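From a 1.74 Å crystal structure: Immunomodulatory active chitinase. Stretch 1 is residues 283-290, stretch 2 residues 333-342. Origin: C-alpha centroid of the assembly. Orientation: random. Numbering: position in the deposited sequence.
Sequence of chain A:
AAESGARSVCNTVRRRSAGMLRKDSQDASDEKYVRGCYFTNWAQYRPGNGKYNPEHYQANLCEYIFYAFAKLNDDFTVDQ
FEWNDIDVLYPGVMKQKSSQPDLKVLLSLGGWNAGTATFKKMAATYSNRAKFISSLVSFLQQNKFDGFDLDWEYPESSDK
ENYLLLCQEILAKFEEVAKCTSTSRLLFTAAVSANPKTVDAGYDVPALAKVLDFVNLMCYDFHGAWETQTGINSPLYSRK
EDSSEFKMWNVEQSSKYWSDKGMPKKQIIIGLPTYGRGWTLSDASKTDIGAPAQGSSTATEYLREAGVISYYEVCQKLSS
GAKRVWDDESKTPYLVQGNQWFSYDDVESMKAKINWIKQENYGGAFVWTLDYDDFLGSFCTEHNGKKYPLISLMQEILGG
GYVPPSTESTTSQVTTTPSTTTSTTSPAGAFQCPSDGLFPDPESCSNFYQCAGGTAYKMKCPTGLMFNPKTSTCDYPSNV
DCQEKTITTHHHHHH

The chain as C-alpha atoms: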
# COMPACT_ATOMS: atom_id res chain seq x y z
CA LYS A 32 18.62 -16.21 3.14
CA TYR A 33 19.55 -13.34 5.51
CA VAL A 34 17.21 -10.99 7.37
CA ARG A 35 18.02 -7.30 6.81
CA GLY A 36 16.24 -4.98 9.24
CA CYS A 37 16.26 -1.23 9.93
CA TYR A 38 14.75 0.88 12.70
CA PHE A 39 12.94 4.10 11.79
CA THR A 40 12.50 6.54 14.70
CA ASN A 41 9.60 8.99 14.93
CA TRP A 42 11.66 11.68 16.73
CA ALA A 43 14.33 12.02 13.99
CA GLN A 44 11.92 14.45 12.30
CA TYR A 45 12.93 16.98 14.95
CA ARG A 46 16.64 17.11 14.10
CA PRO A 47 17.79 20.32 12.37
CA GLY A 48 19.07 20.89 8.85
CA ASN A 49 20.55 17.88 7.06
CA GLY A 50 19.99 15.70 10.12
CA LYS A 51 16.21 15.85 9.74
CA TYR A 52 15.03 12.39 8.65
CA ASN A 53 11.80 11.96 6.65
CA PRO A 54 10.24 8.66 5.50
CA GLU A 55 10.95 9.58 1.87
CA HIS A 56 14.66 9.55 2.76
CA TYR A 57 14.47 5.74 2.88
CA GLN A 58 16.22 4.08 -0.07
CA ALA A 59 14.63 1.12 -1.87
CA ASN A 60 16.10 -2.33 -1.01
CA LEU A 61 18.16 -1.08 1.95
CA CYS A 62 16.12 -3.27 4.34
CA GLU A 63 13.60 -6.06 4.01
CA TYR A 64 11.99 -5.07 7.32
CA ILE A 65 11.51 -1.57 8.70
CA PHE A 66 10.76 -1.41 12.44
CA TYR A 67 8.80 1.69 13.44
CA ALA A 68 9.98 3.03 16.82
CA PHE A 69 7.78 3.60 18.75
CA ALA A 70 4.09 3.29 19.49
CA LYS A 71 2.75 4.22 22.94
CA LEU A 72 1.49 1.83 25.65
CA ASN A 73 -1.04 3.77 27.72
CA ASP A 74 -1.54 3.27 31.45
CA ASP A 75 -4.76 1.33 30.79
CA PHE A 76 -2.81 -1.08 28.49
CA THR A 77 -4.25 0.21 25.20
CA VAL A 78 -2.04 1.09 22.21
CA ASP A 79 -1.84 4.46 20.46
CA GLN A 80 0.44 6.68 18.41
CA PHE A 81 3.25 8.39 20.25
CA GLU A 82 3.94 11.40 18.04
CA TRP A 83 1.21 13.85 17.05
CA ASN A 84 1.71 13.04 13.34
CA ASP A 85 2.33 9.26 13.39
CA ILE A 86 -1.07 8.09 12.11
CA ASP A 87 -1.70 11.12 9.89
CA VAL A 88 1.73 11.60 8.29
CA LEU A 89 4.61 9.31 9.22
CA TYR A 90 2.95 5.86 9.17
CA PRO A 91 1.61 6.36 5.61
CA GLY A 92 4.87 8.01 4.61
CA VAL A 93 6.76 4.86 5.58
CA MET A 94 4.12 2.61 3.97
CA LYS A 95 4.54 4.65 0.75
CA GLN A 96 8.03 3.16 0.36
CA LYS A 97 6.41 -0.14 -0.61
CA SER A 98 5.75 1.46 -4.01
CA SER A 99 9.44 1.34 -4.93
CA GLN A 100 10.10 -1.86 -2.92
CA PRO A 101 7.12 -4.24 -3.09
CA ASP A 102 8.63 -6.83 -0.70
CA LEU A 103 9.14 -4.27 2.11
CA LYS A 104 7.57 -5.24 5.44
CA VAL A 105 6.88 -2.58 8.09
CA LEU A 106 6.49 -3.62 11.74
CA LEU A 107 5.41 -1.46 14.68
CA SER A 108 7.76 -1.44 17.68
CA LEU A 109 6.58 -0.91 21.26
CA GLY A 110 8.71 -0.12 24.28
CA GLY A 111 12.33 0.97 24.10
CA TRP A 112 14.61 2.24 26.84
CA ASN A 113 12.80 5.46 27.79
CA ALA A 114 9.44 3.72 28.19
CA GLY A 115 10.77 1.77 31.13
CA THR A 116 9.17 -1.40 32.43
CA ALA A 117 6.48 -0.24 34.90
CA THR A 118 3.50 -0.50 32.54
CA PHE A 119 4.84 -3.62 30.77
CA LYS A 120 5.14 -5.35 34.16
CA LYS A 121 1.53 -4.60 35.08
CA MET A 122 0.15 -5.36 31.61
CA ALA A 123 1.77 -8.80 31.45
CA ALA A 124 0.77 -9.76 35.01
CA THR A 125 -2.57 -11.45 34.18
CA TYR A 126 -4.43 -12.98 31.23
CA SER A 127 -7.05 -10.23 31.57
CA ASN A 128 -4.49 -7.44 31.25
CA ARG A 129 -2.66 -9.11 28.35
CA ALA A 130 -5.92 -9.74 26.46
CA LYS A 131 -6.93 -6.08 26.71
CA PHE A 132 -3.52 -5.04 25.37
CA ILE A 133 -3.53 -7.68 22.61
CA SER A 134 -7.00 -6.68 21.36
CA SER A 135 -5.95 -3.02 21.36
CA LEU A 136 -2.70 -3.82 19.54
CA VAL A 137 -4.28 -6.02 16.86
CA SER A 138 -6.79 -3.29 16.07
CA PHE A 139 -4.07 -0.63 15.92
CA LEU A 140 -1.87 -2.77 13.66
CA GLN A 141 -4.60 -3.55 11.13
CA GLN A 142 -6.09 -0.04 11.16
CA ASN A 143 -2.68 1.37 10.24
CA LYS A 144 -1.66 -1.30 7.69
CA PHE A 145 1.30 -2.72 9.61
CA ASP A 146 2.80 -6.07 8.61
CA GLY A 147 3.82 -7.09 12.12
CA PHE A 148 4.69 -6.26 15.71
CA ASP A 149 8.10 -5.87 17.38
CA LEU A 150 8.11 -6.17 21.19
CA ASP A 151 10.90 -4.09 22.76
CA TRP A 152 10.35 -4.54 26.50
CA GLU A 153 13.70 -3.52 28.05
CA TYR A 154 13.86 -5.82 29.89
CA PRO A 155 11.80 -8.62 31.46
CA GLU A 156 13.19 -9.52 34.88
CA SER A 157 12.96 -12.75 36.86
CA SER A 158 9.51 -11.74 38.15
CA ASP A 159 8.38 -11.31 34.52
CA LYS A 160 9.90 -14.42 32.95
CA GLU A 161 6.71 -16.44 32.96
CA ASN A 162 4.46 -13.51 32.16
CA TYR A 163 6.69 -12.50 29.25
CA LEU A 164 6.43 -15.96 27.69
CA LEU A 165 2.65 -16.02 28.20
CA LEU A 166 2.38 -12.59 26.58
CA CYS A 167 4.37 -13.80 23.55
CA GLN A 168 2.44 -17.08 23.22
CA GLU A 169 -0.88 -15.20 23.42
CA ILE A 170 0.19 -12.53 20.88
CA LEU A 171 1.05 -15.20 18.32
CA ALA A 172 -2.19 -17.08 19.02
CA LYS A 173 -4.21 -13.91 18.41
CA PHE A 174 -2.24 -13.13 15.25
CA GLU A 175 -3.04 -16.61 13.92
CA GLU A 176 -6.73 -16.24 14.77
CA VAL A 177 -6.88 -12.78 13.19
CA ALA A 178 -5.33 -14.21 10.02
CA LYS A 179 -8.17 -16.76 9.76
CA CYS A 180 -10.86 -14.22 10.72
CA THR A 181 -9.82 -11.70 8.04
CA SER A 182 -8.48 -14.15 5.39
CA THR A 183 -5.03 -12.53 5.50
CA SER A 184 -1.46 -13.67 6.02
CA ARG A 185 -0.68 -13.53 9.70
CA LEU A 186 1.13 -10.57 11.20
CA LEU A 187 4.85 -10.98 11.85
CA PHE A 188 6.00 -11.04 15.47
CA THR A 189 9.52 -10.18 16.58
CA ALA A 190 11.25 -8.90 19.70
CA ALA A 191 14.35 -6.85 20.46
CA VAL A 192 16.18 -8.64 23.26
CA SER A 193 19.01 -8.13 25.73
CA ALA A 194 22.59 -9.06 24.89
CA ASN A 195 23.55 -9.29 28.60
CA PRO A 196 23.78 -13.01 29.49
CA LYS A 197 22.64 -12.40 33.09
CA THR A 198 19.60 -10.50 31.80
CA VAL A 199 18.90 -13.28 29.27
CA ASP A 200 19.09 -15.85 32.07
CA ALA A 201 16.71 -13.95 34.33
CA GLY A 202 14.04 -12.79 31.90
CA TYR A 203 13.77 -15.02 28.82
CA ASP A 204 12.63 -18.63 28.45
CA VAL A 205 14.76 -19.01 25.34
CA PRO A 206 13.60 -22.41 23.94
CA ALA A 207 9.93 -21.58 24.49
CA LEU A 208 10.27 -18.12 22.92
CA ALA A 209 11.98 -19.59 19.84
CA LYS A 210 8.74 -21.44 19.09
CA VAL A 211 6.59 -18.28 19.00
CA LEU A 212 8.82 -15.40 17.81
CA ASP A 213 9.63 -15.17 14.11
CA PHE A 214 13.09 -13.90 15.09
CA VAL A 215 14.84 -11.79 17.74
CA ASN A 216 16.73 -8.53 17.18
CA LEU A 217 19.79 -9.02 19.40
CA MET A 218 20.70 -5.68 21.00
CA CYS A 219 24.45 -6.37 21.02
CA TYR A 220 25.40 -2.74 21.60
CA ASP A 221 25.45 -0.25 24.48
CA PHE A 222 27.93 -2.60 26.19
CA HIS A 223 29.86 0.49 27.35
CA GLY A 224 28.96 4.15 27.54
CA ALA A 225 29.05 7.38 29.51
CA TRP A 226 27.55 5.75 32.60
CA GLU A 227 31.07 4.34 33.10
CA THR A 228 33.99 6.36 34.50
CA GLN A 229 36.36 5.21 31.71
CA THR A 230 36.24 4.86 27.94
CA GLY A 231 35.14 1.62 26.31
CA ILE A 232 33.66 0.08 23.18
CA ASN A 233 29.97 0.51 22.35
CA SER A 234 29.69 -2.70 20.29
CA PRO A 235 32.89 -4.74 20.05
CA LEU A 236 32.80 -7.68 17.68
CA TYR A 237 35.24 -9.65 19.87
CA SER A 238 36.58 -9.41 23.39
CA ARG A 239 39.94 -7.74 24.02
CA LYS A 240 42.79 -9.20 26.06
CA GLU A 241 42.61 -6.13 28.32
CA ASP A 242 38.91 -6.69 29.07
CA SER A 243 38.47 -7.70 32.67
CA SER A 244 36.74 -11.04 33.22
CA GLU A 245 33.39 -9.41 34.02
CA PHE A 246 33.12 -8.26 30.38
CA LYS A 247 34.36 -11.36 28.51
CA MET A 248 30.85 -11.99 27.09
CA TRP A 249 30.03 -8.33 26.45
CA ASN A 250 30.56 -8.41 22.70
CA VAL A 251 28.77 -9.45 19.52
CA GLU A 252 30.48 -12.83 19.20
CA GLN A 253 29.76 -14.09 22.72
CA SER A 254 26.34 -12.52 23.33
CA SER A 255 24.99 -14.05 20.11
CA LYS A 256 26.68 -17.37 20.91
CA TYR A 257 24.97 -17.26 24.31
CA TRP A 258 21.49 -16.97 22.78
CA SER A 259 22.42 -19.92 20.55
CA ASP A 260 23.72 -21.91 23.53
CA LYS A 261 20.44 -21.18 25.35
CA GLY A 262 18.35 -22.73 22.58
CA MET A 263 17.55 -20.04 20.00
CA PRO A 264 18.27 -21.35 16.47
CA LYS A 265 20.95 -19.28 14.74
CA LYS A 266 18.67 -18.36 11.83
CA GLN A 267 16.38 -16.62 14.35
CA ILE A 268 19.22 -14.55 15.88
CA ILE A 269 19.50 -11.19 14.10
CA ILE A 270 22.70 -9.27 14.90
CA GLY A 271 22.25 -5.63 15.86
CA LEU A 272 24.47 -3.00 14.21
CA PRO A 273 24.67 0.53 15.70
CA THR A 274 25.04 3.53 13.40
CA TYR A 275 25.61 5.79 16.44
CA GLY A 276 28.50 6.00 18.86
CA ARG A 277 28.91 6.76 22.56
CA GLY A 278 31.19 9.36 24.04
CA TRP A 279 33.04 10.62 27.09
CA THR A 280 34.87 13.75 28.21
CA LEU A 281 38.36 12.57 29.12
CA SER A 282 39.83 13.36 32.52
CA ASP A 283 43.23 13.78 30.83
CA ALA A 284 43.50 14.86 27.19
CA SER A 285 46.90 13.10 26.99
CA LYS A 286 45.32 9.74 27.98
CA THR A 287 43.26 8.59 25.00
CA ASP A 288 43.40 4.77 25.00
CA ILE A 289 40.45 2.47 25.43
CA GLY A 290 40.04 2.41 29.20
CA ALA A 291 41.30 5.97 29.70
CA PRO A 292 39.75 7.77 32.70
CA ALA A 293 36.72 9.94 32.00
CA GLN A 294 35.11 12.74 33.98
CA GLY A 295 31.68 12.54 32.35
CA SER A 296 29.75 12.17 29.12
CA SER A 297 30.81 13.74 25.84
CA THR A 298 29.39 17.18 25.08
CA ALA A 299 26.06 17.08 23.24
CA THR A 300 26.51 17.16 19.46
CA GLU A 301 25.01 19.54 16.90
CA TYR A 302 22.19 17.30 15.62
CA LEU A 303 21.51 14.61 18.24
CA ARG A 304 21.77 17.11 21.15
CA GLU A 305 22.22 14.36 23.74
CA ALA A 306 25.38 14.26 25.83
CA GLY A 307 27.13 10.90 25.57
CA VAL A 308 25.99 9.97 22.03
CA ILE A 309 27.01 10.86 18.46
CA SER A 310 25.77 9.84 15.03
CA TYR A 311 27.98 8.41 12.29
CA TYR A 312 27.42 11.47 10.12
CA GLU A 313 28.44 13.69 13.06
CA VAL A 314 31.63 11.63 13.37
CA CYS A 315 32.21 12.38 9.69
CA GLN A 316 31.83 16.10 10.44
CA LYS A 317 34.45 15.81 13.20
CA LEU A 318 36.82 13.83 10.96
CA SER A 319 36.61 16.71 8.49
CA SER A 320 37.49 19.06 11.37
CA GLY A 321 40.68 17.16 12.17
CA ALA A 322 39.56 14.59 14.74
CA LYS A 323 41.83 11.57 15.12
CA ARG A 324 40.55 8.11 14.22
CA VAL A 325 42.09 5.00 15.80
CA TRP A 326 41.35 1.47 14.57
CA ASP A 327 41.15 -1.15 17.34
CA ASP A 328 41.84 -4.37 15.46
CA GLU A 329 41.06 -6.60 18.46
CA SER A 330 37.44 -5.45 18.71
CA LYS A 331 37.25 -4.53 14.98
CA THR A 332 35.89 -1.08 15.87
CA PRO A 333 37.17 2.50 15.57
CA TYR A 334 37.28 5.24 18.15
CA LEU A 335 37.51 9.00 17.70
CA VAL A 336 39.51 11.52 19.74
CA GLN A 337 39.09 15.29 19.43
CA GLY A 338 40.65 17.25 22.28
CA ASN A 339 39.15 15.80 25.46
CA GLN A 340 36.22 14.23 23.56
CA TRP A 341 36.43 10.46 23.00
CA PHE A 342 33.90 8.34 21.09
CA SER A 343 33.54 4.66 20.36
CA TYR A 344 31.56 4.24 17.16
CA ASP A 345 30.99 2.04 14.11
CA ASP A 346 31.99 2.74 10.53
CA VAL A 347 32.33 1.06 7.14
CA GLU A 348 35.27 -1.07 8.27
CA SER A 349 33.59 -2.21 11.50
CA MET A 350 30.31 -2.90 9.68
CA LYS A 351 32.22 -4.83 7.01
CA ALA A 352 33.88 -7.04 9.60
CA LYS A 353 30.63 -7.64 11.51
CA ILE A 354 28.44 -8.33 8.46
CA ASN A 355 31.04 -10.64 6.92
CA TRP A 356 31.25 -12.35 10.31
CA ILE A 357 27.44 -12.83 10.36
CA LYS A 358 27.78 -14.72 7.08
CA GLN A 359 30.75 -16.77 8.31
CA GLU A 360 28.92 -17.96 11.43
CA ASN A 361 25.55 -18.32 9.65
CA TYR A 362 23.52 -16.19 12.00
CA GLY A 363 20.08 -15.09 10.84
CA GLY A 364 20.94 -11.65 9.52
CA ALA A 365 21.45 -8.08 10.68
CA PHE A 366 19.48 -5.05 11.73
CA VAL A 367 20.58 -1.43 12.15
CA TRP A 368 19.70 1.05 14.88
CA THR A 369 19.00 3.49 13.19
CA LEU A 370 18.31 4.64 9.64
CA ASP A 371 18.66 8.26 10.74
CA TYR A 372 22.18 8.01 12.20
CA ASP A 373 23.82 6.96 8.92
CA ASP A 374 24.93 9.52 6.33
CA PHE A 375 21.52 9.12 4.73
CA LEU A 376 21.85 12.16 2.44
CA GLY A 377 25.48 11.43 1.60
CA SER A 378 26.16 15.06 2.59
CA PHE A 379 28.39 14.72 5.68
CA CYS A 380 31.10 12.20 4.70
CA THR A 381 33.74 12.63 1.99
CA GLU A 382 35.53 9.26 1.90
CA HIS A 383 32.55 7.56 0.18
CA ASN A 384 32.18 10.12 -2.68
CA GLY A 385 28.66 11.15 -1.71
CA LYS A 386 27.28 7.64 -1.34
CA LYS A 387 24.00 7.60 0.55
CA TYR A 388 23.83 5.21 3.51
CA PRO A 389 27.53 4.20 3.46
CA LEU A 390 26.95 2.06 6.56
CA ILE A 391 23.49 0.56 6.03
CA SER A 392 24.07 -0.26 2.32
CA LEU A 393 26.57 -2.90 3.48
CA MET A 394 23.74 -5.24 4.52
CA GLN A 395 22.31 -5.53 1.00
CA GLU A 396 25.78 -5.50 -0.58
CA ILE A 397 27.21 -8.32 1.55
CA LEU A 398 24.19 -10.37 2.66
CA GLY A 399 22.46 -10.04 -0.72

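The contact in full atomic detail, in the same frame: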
# COMPACT_ATOMS: atom_id res chain seq x y z
N ASP A 283 41.88 13.37 31.20
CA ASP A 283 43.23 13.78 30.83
C ASP A 283 43.33 13.68 29.32
O ASP A 283 43.30 12.58 28.76
CB ASP A 283 44.27 12.88 31.51
CG ASP A 283 45.68 13.37 31.32
OD1 ASP A 283 45.99 13.94 30.25
OD2 ASP A 283 46.50 13.17 32.24
N ALA A 284 43.48 14.83 28.65
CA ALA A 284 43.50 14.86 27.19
C ALA A 284 44.71 14.12 26.62
O ALA A 284 44.70 13.78 25.43
CB ALA A 284 43.49 16.30 26.69
N SER A 285 45.74 13.88 27.42
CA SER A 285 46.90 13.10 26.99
C SER A 285 46.71 11.60 27.16
O SER A 285 47.58 10.83 26.75
CB SER A 285 48.14 13.54 27.77
OG SER A 285 48.03 13.17 29.13
N LYS A 286 45.61 11.16 27.77
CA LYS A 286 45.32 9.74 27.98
C LYS A 286 44.10 9.42 27.13
O LYS A 286 42.97 9.77 27.50
CB LYS A 286 45.07 9.43 29.45
CG LYS A 286 46.31 9.47 30.32
CD LYS A 286 45.93 9.34 31.79
CE LYS A 286 47.15 9.12 32.68
NZ LYS A 286 46.78 9.26 34.12
N THR A 287 44.32 8.76 25.99
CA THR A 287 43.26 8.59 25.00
C THR A 287 43.05 7.13 24.61
O THR A 287 42.33 6.86 23.63
CB THR A 287 43.57 9.41 23.74
OG1 THR A 287 44.72 8.85 23.09
CG2 THR A 287 43.87 10.87 24.10
N ASP A 288 43.63 6.17 25.34
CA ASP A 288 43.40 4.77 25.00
C ASP A 288 41.99 4.34 25.40
O ASP A 288 41.28 5.02 26.15
CB ASP A 288 44.41 3.87 25.71
CG ASP A 288 45.80 3.99 25.13
OD1 ASP A 288 46.00 4.86 24.25
OD2 ASP A 288 46.69 3.21 25.54
N ILE A 289 41.57 3.19 24.86
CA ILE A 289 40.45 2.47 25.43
C ILE A 289 40.76 2.18 26.89
O ILE A 289 41.83 1.66 27.21
CB ILE A 289 40.20 1.17 24.64
CG1 ILE A 289 39.90 1.49 23.17
CG2 ILE A 289 39.09 0.32 25.31
CD1 ILE A 289 40.10 0.31 22.22
N GLY A 290 39.82 2.52 27.77
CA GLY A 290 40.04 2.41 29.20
C GLY A 290 40.58 3.66 29.87
O GLY A 290 40.82 3.64 31.08
N PRO A 333 36.37 1.28 15.45
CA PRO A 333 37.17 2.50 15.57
C PRO A 333 36.78 3.33 16.78
O PRO A 333 35.67 3.18 17.31
CB PRO A 333 36.85 3.24 14.28
CG PRO A 333 35.40 2.92 14.09
CD PRO A 333 35.23 1.49 14.55
N TYR A 334 37.67 4.20 17.23
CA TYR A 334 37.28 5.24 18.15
C TYR A 334 37.83 6.57 17.65
O TYR A 334 38.72 6.62 16.80
CB TYR A 334 37.69 4.93 19.60
CG TYR A 334 39.17 4.85 19.92
CD1 TYR A 334 39.87 5.97 20.36
CD2 TYR A 334 39.84 3.63 19.87
CE1 TYR A 334 41.21 5.89 20.71
CE2 TYR A 334 41.18 3.54 20.24
CZ TYR A 334 41.86 4.67 20.65
OH TYR A 334 43.18 4.58 20.98
N LEU A 335 37.24 7.64 18.16
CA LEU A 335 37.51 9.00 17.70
C LEU A 335 37.95 9.84 18.89
O LEU A 335 37.33 9.77 19.96
CB LEU A 335 36.27 9.61 17.05
CG LEU A 335 36.53 10.88 16.24
CD1 LEU A 335 37.02 10.48 14.87
CD2 LEU A 335 35.29 11.73 16.13
N VAL A 336 39.02 10.61 18.71
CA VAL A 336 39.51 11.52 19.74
C VAL A 336 39.59 12.91 19.14
O VAL A 336 40.17 13.10 18.06
CB VAL A 336 40.88 11.09 20.28
CG1 VAL A 336 41.26 11.95 21.47
CG2 VAL A 336 40.88 9.61 20.65
N GLN A 337 39.02 13.89 19.84
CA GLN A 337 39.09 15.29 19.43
C GLN A 337 39.21 16.13 20.70
O GLN A 337 38.21 16.36 21.39
CB GLN A 337 37.85 15.67 18.62
CG GLN A 337 37.85 17.08 18.04
CD GLN A 337 36.49 17.43 17.45
OE1 GLN A 337 35.45 17.33 18.13
NE2 GLN A 337 36.48 17.82 16.19
N GLY A 338 40.43 16.56 21.01
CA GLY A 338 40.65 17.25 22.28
C GLY A 338 40.39 16.28 23.42
O GLY A 338 40.94 15.18 23.46
N ASN A 339 39.51 16.67 24.35
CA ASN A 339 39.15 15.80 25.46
C ASN A 339 37.85 15.04 25.19
O ASN A 339 37.26 14.49 26.13
CB ASN A 339 39.06 16.59 26.77
CG ASN A 339 37.95 17.63 26.77
OD1 ASN A 339 37.14 17.71 25.85
ND2 ASN A 339 37.91 18.43 27.83
N GLN A 340 37.40 14.98 23.94
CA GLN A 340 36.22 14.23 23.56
C GLN A 340 36.64 12.91 22.92
O GLN A 340 37.49 12.89 22.02
CB GLN A 340 35.34 15.04 22.61
CG GLN A 340 34.90 16.40 23.16
CD GLN A 340 33.97 16.27 24.36
OE1 GLN A 340 32.78 15.97 24.20
NE2 GLN A 340 34.50 16.50 25.56
N TRP A 341 36.04 11.81 23.38
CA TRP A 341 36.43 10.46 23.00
C TRP A 341 35.17 9.67 22.69
O TRP A 341 34.26 9.61 23.52
CB TRP A 341 37.20 9.80 24.15
CG TRP A 341 37.95 8.56 23.82
CD1 TRP A 341 39.30 8.45 23.69
CD2 TRP A 341 37.41 7.24 23.66
NE1 TRP A 341 39.64 7.15 23.42
CE2 TRP A 341 38.51 6.38 23.41
CE3 TRP A 341 36.12 6.70 23.70
CZ2 TRP A 341 38.34 5.01 23.19
CZ3 TRP A 341 35.96 5.33 23.47
CH2 TRP A 341 37.07 4.51 23.22
N PHE A 342 35.10 9.06 21.50
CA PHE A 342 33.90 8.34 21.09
C PHE A 342 34.27 6.96 20.58
O PHE A 342 35.19 6.82 19.77
CB PHE A 342 33.14 9.07 19.98
CG PHE A 342 32.79 10.49 20.29
CD1 PHE A 342 33.67 11.52 19.95
CD2 PHE A 342 31.56 10.81 20.83
CE1 PHE A 342 33.34 12.84 20.22
CE2 PHE A 342 31.23 12.14 21.09
CZ PHE A 342 32.11 13.14 20.78
O HOH W 1 43.48 14.47 23.14
O HOH W 2 44.95 6.45 21.71
O HOH W 3 43.66 1.96 23.05

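An irregular segment lies against one side of a β-hairpin, and four residues carry most of the burial: Thr287 first, then Tyr334, Ile289 and Trp341 almost equally. The hairpin sets the pattern. Leu335 and Phe342 pair through two backbone hydrogen bonds, and a type II' turn from Gln337 to Gln340 closes the strands, so alternation sends Tyr334, Val336 and Trp341 toward the loop while Leu335, Gln340 and Phe342 are out of its reach.

Thr287 covers the most surface and supplies the one direct hydrogen bond of the contact. Its carbonyl O accepts from Trp341 NE1 at 2.7 Å, with an N-H...O angle of 150°; the oxygen sits at the indole edge, near the ring plane, where the N-H points. A loop carbonyl thus satisfies the indole N-H of a buried tryptophan. The same O lies 3.3 Å from Tyr334 CE1, and Thr287 CG2 packs on Val336 CG1 at 3.9 Å, so one residue serves both polar and apolar needs.

Ile289 packs against both aromatics, whose rings already touch each other (Tyr334 CG to Trp341 CZ2, 3.4 Å). Its CG1 is 3.8 Å from Tyr334 CE2 and 3.9 Å from Trp341 CZ2, meeting the indole at its edge rather than its face.

Tyr334 is buried, yet its hydroxyl reaches water at the margin. Water 2 joins Tyr334 OH (2.7 Å) to Thr287 OG1 (2.8 Å) and donates to Asp288 OD1 (3.2 Å), linking side chains too far apart to bond directly: Tyr334 OH and Asp288 OD1 are 4.3 Å apart.

At the turn the backbones come closest, Ala284 CA to Asn339 CA 4.8 Å, but the side-chain contacts are light: Ala284 CB is 4.3 Å from Gly338 O and 4.4 Å from Asn339 CB. Water 1 adds a bridge, donating to Ala284 O and to Gly338 O, each at 2.7 Å. The pattern is apolar packing and one direct hydrogen bond at the aromatics, with waters linking polar atoms both at the tyrosine hydroxyl and at the turn.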